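Local coordinates for protein sulfatase (Bacteroides fragilis CAG:558, PDB 6USS) that probably hydrolyses sulfate esters, as a calcium-dependent arylsulfatase of the gut microbiome belonging to the sulfatase family, at residues Glu176-Tyr179 and Val185-Ala188; Ile152-Asp155 and His159-His162; Lys450-Tyr455 and Lys459-Asn464. The protein carries 1 engineered substitution. One frame throughout, in Å; residues are numbered along the deposited sequence.

Contact 1. Residues Glu176-Tyr179 and Val185-Ala188; sequences ESPY and VNIA
The ring of Tyr179 carries Asn186 CB over one face and a water at its edge. Asn186 CB lies 3.9 Å from the ring centroid of Tyr179, displaced toward the hydroxyl end, a CH-pi contact in which Tyr179 CZ is the nearest ring atom at 3.4 Å. The water lies in the ring plane, 3.0 Å from Tyr179 OH, and weakly accepts the backbone N-H of Asn186, so that phenol and strand share a polar link beside the apolar one. The same tyrosine ring stacks on Tyr179 of the second subunit, where a broad aromatic surface suits a place shared between chain packing and dimer contact.

The second flat group is the Asn186 amide, turned 72° from the phenol plane. Pro178 sits above it, with Pro178 CG almost equally distant from Asn186 CG (3.4 Å), Asn186 ND2 (3.4 Å) and Asn186 OD1 (3.5 Å). With its CG anti to the backbone N (chi1 176°), Asn186 carries the amide out from the strand and under the pyrrolidine, leaving CB to meet the phenol. Proline suits this place because its rigid ring presents a smooth apolar patch to a planar group.

These contacts fold the loop that follows strand 159-164 back over the short strand 185-187 in the alpha/beta core of the sulfatase fold. The two strands run parallel: Val185 and Ile187 direct backbone bonds to 159-164, whereas the Asn186 side chain points toward the loop and touches His162. An asparagine is useful near the strand's end, since its OD1 accepts the N-H of Gly189 where the chain turns away. At the start of the loop segment, Glu176 OE2 reaches the second subunit, bonding to His245 NE2 and Tyr249 OH of that chain.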
loop_
_atom_site.group_PDB
_atom_site.type_symbol
_atom_site.label_atom_id
_atom_site.label_comp_id
_atom_site.label_asym_id
_atom_site.label_seq_id
_atom_site.Cartn_x
_atom_site.Cartn_y
_atom_site.Cartn_z
ATOM N N GLU A 176 -8.391 -4.149 7.858
ATOM C CA GLU A 176 -8.965 -4.931 6.771
ATOM C C GLU A 176 -8.087 -4.891 5.520
ATOM O O GLU A 176 -8.226 -5.759 4.653
ATOM C CB GLU A 176 -10.364 -4.433 6.419
ATOM C CG GLU A 176 -10.358 -3.070 5.797
ATOM C CD GLU A 176 -11.736 -2.536 5.549
ATOM O OE1 GLU A 176 -12.625 -3.347 5.229
ATOM O OE2 GLU A 176 -11.940 -1.305 5.666
ATOM N N SER A 177 -7.187 -3.904 5.416
ATOM C CA SER A 177 -6.403 -3.672 4.221
ATOM C C SER A 177 -5.013 -4.269 4.348
ATOM O O SER A 177 -4.227 -3.805 5.193
ATOM C CB SER A 177 -6.286 -2.188 3.946
ATOM O OG SER A 177 -5.493 -1.984 2.796
ATOM N N PRO A 178 -4.645 -5.250 3.518
ATOM C CA PRO A 178 -3.227 -5.622 3.429
ATOM C C PRO A 178 -2.301 -4.419 3.206
ATOM O O PRO A 178 -1.193 -4.385 3.769
ATOM C CB PRO A 178 -3.212 -6.591 2.248
ATOM C CG PRO A 178 -4.629 -7.162 2.192
ATOM C CD PRO A 178 -5.503 -6.034 2.607
ATOM N N TYR A 179 -2.716 -3.427 2.408
ATOM C CA TYR A 179 -1.892 -2.231 2.229
ATOM C C TYR A 179 -1.641 -1.523 3.555
ATOM O O TYR A 179 -0.511 -1.101 3.832
ATOM C CB TYR A 179 -2.562 -1.254 1.264
ATOM C CG TYR A 179 -2.851 -1.797 -0.105
ATOM C CD1 TYR A 179 -1.807 -2.128 -0.979
ATOM C CD2 TYR A 179 -4.163 -1.958 -0.537
ATOM C CE1 TYR A 179 -2.062 -2.616 -2.246
ATOM C CE2 TYR A 179 -4.441 -2.461 -1.808
ATOM C CZ TYR A 179 -3.382 -2.784 -2.659
ATOM O OH TYR A 179 -3.635 -3.275 -3.922
ATOM N N VAL A 185 1.631 -4.879 -2.486
ATOM C CA VAL A 185 0.795 -5.538 -3.484
ATOM C C VAL A 185 -0.237 -6.399 -2.759
ATOM O O VAL A 185 0.117 -7.182 -1.867
ATOM C CB VAL A 185 1.637 -6.400 -4.451
ATOM C CG1 VAL A 185 0.733 -7.223 -5.376
ATOM C CG2 VAL A 185 2.605 -5.520 -5.252
ATOM N N ASN A 186 -1.511 -6.259 -3.144
ATOM C CA ASN A 186 -2.613 -7.016 -2.547
ATOM C C ASN A 186 -3.378 -7.753 -3.638
ATOM O O ASN A 186 -3.922 -7.120 -4.549
ATOM C CB ASN A 186 -3.571 -6.104 -1.764
ATOM C CG ASN A 186 -4.784 -6.862 -1.208
ATOM O OD1 ASN A 186 -4.786 -8.093 -1.155
ATOM N ND2 ASN A 186 -5.806 -6.125 -0.774
ATOM N N ILE A 187 -3.439 -9.079 -3.534
ATOM C CA ILE A 187 -4.311 -9.902 -4.363
ATOM C C ILE A 187 -5.337 -10.556 -3.439
ATOM O O ILE A 187 -4.986 -11.413 -2.608
ATOM C CB ILE A 187 -3.535 -10.962 -5.156
ATOM C CG1 ILE A 187 -2.543 -10.308 -6.128
ATOM C CG2 ILE A 187 -4.494 -11.887 -5.895
ATOM C CD1 ILE A 187 -1.411 -11.260 -6.580
ATOM N N ALA A 188 -6.600 -10.141 -3.574
ATOM C CA ALA A 188 -7.775 -10.794 -2.985
ATOM C C ALA A 188 -7.860 -10.674 -1.461
ATOM O O ALA A 188 -8.677 -11.371 -0.832
ATOM C CB ALA A 188 -7.840 -12.275 -3.384
HETATM O O HOH W 1 -1.740 -4.339 -5.926
#

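Contact 2. Residues Ile152-Asp155 and His159-His162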
loop_
_atom_site.group_PDB
_atom_site.type_symbol
_atom_site.label_atom_id
_atom_site.label_comp_id
_atom_site.label_asym_id
_atom_site.label_seq_id
_atom_site.Cartn_x
_atom_site.Cartn_y
_atom_site.Cartn_z
ATOM N N ILE A 152 7.861 -3.841 8.629
ATOM C CA ILE A 152 9.281 -3.854 8.962
ATOM C C ILE A 152 10.100 -4.382 7.792
ATOM O O ILE A 152 11.175 -3.848 7.474
ATOM C CB ILE A 152 9.520 -4.672 10.242
ATOM C CG1 ILE A 152 8.756 -4.070 11.420
ATOM C CG2 ILE A 152 10.982 -4.687 10.580
ATOM C CD1 ILE A 152 8.912 -4.895 12.670
ATOM N N LEU A 153 9.606 -5.439 7.137
ATOM C CA LEU A 153 10.222 -5.906 5.902
ATOM C C LEU A 153 10.212 -4.808 4.842
ATOM O O LEU A 153 11.244 -4.518 4.227
ATOM C CB LEU A 153 9.504 -7.164 5.396
ATOM C CG LEU A 153 9.661 -8.425 6.249
ATOM C CD1 LEU A 153 8.774 -9.555 5.753
ATOM C CD2 LEU A 153 11.101 -8.861 6.258
ATOM N N LYS A 154 9.049 -4.177 4.626
ATOM C CA LYS A 154 8.940 -3.100 3.640
ATOM C C LYS A 154 9.925 -1.976 3.946
ATOM O O LYS A 154 10.709 -1.567 3.079
ATOM C CB LYS A 154 7.498 -2.578 3.605
ATOM C CG LYS A 154 7.173 -1.511 2.540
ATOM C CD LYS A 154 5.886 -0.727 2.925
ATOM C CE LYS A 154 6.030 0.797 2.668
ATOM N NZ LYS A 154 6.571 1.156 1.263
ATOM N N ASP A 155 9.937 -1.501 5.195
ATOM C CA ASP A 155 10.801 -0.390 5.572
ATOM C C ASP A 155 12.280 -0.751 5.527
ATOM O O ASP A 155 13.126 0.150 5.511
ATOM C CB ASP A 155 10.429 0.115 6.967
ATOM C CG ASP A 155 8.987 0.671 7.046
ATOM O OD1 ASP A 155 8.414 1.139 6.022
ATOM O OD2 ASP A 155 8.424 0.634 8.162
ATOM N N HIS A 159 10.253 -5.911 -1.163
ATOM C CA HIS A 159 9.019 -5.731 -1.925
ATOM C C HIS A 159 8.012 -6.748 -1.389
ATOM O O HIS A 159 8.224 -7.959 -1.515
ATOM C CB HIS A 159 9.265 -5.915 -3.421
ATOM C CG HIS A 159 8.015 -5.880 -4.248
ATOM N ND1 HIS A 159 7.193 -4.773 -4.313
ATOM C CD2 HIS A 159 7.444 -6.816 -5.045
ATOM C CE1 HIS A 159 6.177 -5.024 -5.121
ATOM N NE2 HIS A 159 6.305 -6.258 -5.579
ATOM N N THR A 160 6.933 -6.264 -0.768
ATOM C CA THR A 160 6.033 -7.110 0.012
ATOM C C THR A 160 4.747 -7.377 -0.757
ATOM O O THR A 160 4.089 -6.437 -1.221
ATOM C CB THR A 160 5.714 -6.443 1.346
ATOM O OG1 THR A 160 5.222 -5.124 1.099
ATOM C CG2 THR A 160 6.969 -6.324 2.175
ATOM N N ILE A 161 4.388 -8.652 -0.879
ATOM C CA ILE A 161 3.232 -9.083 -1.656
ATOM C C ILE A 161 2.331 -9.921 -0.763
ATOM O O ILE A 161 2.799 -10.883 -0.140
ATOM C CB ILE A 161 3.642 -9.913 -2.886
ATOM C CG1 ILE A 161 4.655 -9.165 -3.741
ATOM C CG2 ILE A 161 2.419 -10.321 -3.688
ATOM C CD1 ILE A 161 5.339 -10.047 -4.745
ATOM N N HIS A 162 1.041 -9.571 -0.727
ATOM C CA HIS A 162 0.006 -10.384 -0.099
ATOM C C HIS A 162 -0.928 -10.984 -1.147
ATOM O O HIS A 162 -1.444 -10.274 -2.025
ATOM C CB HIS A 162 -0.852 -9.599 0.898
ATOM C CG HIS A 162 -2.081 -10.348 1.304
ATOM N ND1 HIS A 162 -2.072 -11.315 2.290
ATOM C CD2 HIS A 162 -3.326 -10.368 0.772
ATOM C CE1 HIS A 162 -3.279 -11.849 2.393
ATOM N NE2 HIS A 162 -4.058 -11.292 1.484
#
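Thr160 turns its methyl toward Leu153 and Lys154 through a chi1 of 54°, which sets OG1 between the backbone N and the carbonyl carbon and leaves CG2 opposite that carbon. The methyl then meets the last turn of the helix: Thr160 CG2 lies 3.9 Å from Lys154 N, 4.0 Å from Lys154 CB and 4.2 Å from Leu153 CB. Threonine suits the site because its two branches serve different needs. While CG2 packs on the helix, OG1 donates to Gly182 O and accepts from Glu184 N, which satisfies a buried hydroxyl.

Across this small van der Waals contact the helix offers Lys154 N and two CB atoms, and the far end of Lys154 leads away. Lys154 starts with CG anti to the backbone N (chi1 -175°), then bends further out. Its NZ makes a weak hydrogen bond to His180 O of the second subunit and long, weak ion pairs with Glu184 of its own chain and with Glu151 of the second subunit. Lysine thus combines an aliphatic base that packs inside with a charged end that reaches, though only weakly, the second subunit.

Three residues outside helix and strand separate the two, making a compact alpha-beta step of the sulfatase core. Leu153 extends the packing to Ile387 and Leu388 of helix 383-390 and to Phe254, while strand 159-164 lies between strands 185-187 and 253-258, parallel to both.

Contact 3. Residues Lys450-Tyr455 and Lys459-Asn464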
loop_
_atom_site.group_PDB
_atom_site.type_symbol
_atom_site.label_atom_id
_atom_site.label_comp_id
_atom_site.label_asym_id
_atom_site.label_seq_id
_atom_site.Cartn_x
_atom_site.Cartn_y
_atom_site.Cartn_z
ATOM N N LYS A 450 1.067 -30.956 29.024
ATOM C CA LYS A 450 0.103 -30.009 28.493
ATOM C C LYS A 450 -1.058 -29.938 29.468
ATOM O O LYS A 450 -1.623 -30.978 29.836
ATOM C CB LYS A 450 -0.373 -30.445 27.105
ATOM C CG LYS A 450 -1.374 -29.522 26.443
ATOM C CD LYS A 450 -1.731 -30.074 25.073
ATOM C CE LYS A 450 -2.622 -29.114 24.315
ATOM N NZ LYS A 450 -3.097 -29.675 23.009
ATOM N N LEU A 451 -1.397 -28.724 29.907
ATOM C CA LEU A 451 -2.503 -28.518 30.833
ATOM C C LEU A 451 -3.572 -27.671 30.153
ATOM O O LEU A 451 -3.292 -26.556 29.700
ATOM C CB LEU A 451 -2.040 -27.850 32.127
ATOM C CG LEU A 451 -3.233 -27.370 32.975
ATOM C CD1 LEU A 451 -3.984 -28.560 33.551
ATOM C CD2 LEU A 451 -2.812 -26.402 34.085
ATOM N N ILE A 452 -4.790 -28.205 30.087
ATOM C CA ILE A 452 -5.953 -27.496 29.566
ATOM C C ILE A 452 -6.898 -27.224 30.726
ATOM O O ILE A 452 -7.241 -28.139 31.495
ATOM C CB ILE A 452 -6.661 -28.291 28.456
ATOM C CG1 ILE A 452 -5.690 -28.630 27.323
ATOM C CG2 ILE A 452 -7.852 -27.515 27.928
ATOM C CD1 ILE A 452 -6.218 -29.684 26.369
ATOM N N TYR A 453 -7.304 -25.966 30.861
ATOM C CA TYR A 453 -8.246 -25.541 31.883
ATOM C C TYR A 453 -9.520 -25.056 31.215
ATOM O O TYR A 453 -9.461 -24.286 30.250
ATOM C CB TYR A 453 -7.650 -24.428 32.729
ATOM C CG TYR A 453 -8.650 -23.715 33.611
ATOM C CD1 TYR A 453 -9.243 -24.362 34.704
ATOM C CD2 TYR A 453 -8.981 -22.376 33.374
ATOM C CE1 TYR A 453 -10.148 -23.693 35.530
ATOM C CE2 TYR A 453 -9.885 -21.697 34.203
ATOM C CZ TYR A 453 -10.463 -22.360 35.279
ATOM O OH TYR A 453 -11.359 -21.701 36.107
ATOM N N TYR A 454 -10.663 -25.497 31.728
ATOM C CA TYR A 454 -11.953 -25.206 31.116
ATOM C C TYR A 454 -12.676 -24.171 31.970
ATOM O O TYR A 454 -13.064 -24.458 33.111
ATOM C CB TYR A 454 -12.779 -26.476 30.966
ATOM C CG TYR A 454 -12.217 -27.478 29.974
ATOM C CD1 TYR A 454 -11.129 -28.283 30.311
ATOM C CD2 TYR A 454 -12.773 -27.624 28.700
ATOM C CE1 TYR A 454 -10.614 -29.206 29.421
ATOM C CE2 TYR A 454 -12.267 -28.564 27.799
ATOM C CZ TYR A 454 -11.187 -29.357 28.170
ATOM O OH TYR A 454 -10.666 -30.292 27.294
ATOM N N TYR A 455 -12.859 -22.970 31.403
ATOM C CA TYR A 455 -13.520 -21.884 32.114
ATOM C C TYR A 455 -14.925 -22.260 32.546
ATOM O O TYR A 455 -15.403 -21.764 33.569
ATOM C CB TYR A 455 -13.593 -20.640 31.232
ATOM C CG TYR A 455 -12.295 -19.912 31.029
ATOM C CD1 TYR A 455 -11.756 -19.143 32.036
ATOM C CD2 TYR A 455 -11.618 -19.975 29.823
ATOM C CE1 TYR A 455 -10.583 -18.454 31.862
ATOM C CE2 TYR A 455 -10.427 -19.280 29.636
ATOM C CZ TYR A 455 -9.928 -18.519 30.666
ATOM O OH TYR A 455 -8.760 -17.821 30.532
ATOM N N LYS A 459 -12.844 -27.611 35.030
ATOM C CA LYS A 459 -12.219 -28.898 34.770
ATOM C C LYS A 459 -10.790 -28.691 34.274
ATOM O O LYS A 459 -10.516 -27.767 33.501
ATOM C CB LYS A 459 -13.058 -29.665 33.738
ATOM C CG LYS A 459 -12.466 -30.962 33.227
ATOM C CD LYS A 459 -12.785 -32.133 34.169
ATOM C CE LYS A 459 -12.114 -33.440 33.703
ATOM N NZ LYS A 459 -11.814 -34.347 34.858
ATOM N N LYS A 460 -9.872 -29.544 34.729
ATOM C CA LYS A 460 -8.494 -29.523 34.258
ATOM C C LYS A 460 -8.120 -30.881 33.671
ATOM O O LYS A 460 -8.534 -31.924 34.183
ATOM C CB LYS A 460 -7.531 -29.137 35.390
ATOM C CG LYS A 460 -7.730 -27.702 35.924
ATOM C CD LYS A 460 -6.668 -27.341 36.977
ATOM C CE LYS A 460 -6.785 -25.895 37.444
ATOM N NZ LYS A 460 -6.410 -25.721 38.878
ATOM N N GLU A 461 -7.366 -30.860 32.566
ATOM C CA GLU A 461 -6.861 -32.063 31.909
ATOM C C GLU A 461 -5.355 -31.936 31.728
ATOM O O GLU A 461 -4.855 -30.885 31.306
ATOM C CB GLU A 461 -7.531 -32.299 30.547
ATOM C CG GLU A 461 -8.995 -32.654 30.643
ATOM C CD GLU A 461 -9.637 -32.933 29.293
ATOM O OE1 GLU A 461 -9.155 -32.398 28.270
ATOM O OE2 GLU A 461 -10.640 -33.685 29.258
ATOM N N LEU A 462 -4.628 -32.993 32.079
ATOM C CA LEU A 462 -3.177 -33.005 31.982
ATOM C C LEU A 462 -2.782 -34.170 31.093
ATOM O O LEU A 462 -3.166 -35.312 31.362
ATOM C CB LEU A 462 -2.539 -33.126 33.367
ATOM C CG LEU A 462 -1.008 -33.214 33.396
ATOM C CD1 LEU A 462 -0.429 -31.897 32.997
ATOM C CD2 LEU A 462 -0.507 -33.590 34.767
ATOM N N PHE A 463 -2.043 -33.889 30.025
ATOM C CA PHE A 463 -1.628 -34.938 29.105
ATOM C C PHE A 463 -0.120 -34.920 28.938
ATOM O O PHE A 463 0.503 -33.853 28.888
ATOM C CB PHE A 463 -2.287 -34.796 27.724
ATOM C CG PHE A 463 -3.801 -34.841 27.751
ATOM C CD1 PHE A 463 -4.476 -36.049 27.844
ATOM C CD2 PHE A 463 -4.545 -33.670 27.666
ATOM C CE1 PHE A 463 -5.866 -36.086 27.867
ATOM C CE2 PHE A 463 -5.933 -33.698 27.680
ATOM C CZ PHE A 463 -6.595 -34.904 27.784
ATOM N N ASN A 464 0.453 -36.110 28.851
ATOM C CA ASN A 464 1.833 -36.295 28.425
ATOM C C ASN A 464 1.807 -36.465 26.915
ATOM O O ASN A 464 1.560 -37.561 26.412
ATOM C CB ASN A 464 2.461 -37.510 29.097
ATOM C CG ASN A 464 3.968 -37.481 29.033
ATOM O OD1 ASN A 464 4.563 -37.598 27.958
ATOM N ND2 ASN A 464 4.600 -37.306 30.182
#
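Glu461 OE1 is gripped by two phenols: Tyr454 OH donates to it at 2.8 Å from across the hairpin, and Tyr352 OH also hydrogen-bonds to it. The Tyr454 hydroxyl approaches from above, 62° out of the carboxylate plane. Both side chains lean back beside their own backbone N (chi1 -67° for Tyr454, -68° for Glu461), and the outstretched glutamate spans the offset between their positions. Two phenol partners would probably favour the charged carboxylate.

Lys459 O lies at the edge of the Tyr454 ring, near its plane, and accepts Tyr454 N at 2.9 Å. The strands are antiparallel, with Ile452 and Glu461, and Lys450 and Phe463, as hydrogen-bonded pairs; Ile452 N to Glu461 O, for example, spans 2.9 Å. On the side of Ile452 and Phe463, Ile452 CD1 touches the edge of the phenyl ring 4.2 Å from Phe463 CE2. The other side holds the non-hydrogen-bonded pairs Leu451-Leu462 and Tyr453-Lys460, with Lys460 CG at the phenol edge, 3.9 Å from Tyr453 CD1. Lysine suits this position: its methylenes pack, and its NZ reaches Pro514 O.

This beta hairpin closes a four-stranded antiparallel sheet, as in the C-terminal subdomain of other sulfatases. Strand 441-446 flanks 449-454, strand 460-464 is outermost within the chain, and Leu451, Lys460 and Leu462 pack against helix 480-496.

Overall arrangement
Contacts 1 and 2 belong to one region: strand 159-164, which contact 2 ties to its preceding helix, pairs in parallel with strand 185-187 of contact 1, Ile187 N lying 2.8 Å from His162 O. Contact 2 is buried and rests on van der Waals packing of a methyl against a helix, whereas the partly buried contact 1 mixes ring and amide packing with a bridging water; both touch the second subunit. Contact 3 lies on the opposite side of the chain's centre, its own centre about 39 Å from that of contact 1 and about 40 Å from that of contact 2. Also largely buried, it relies on regular antiparallel backbone bonding and meets no other protein chain.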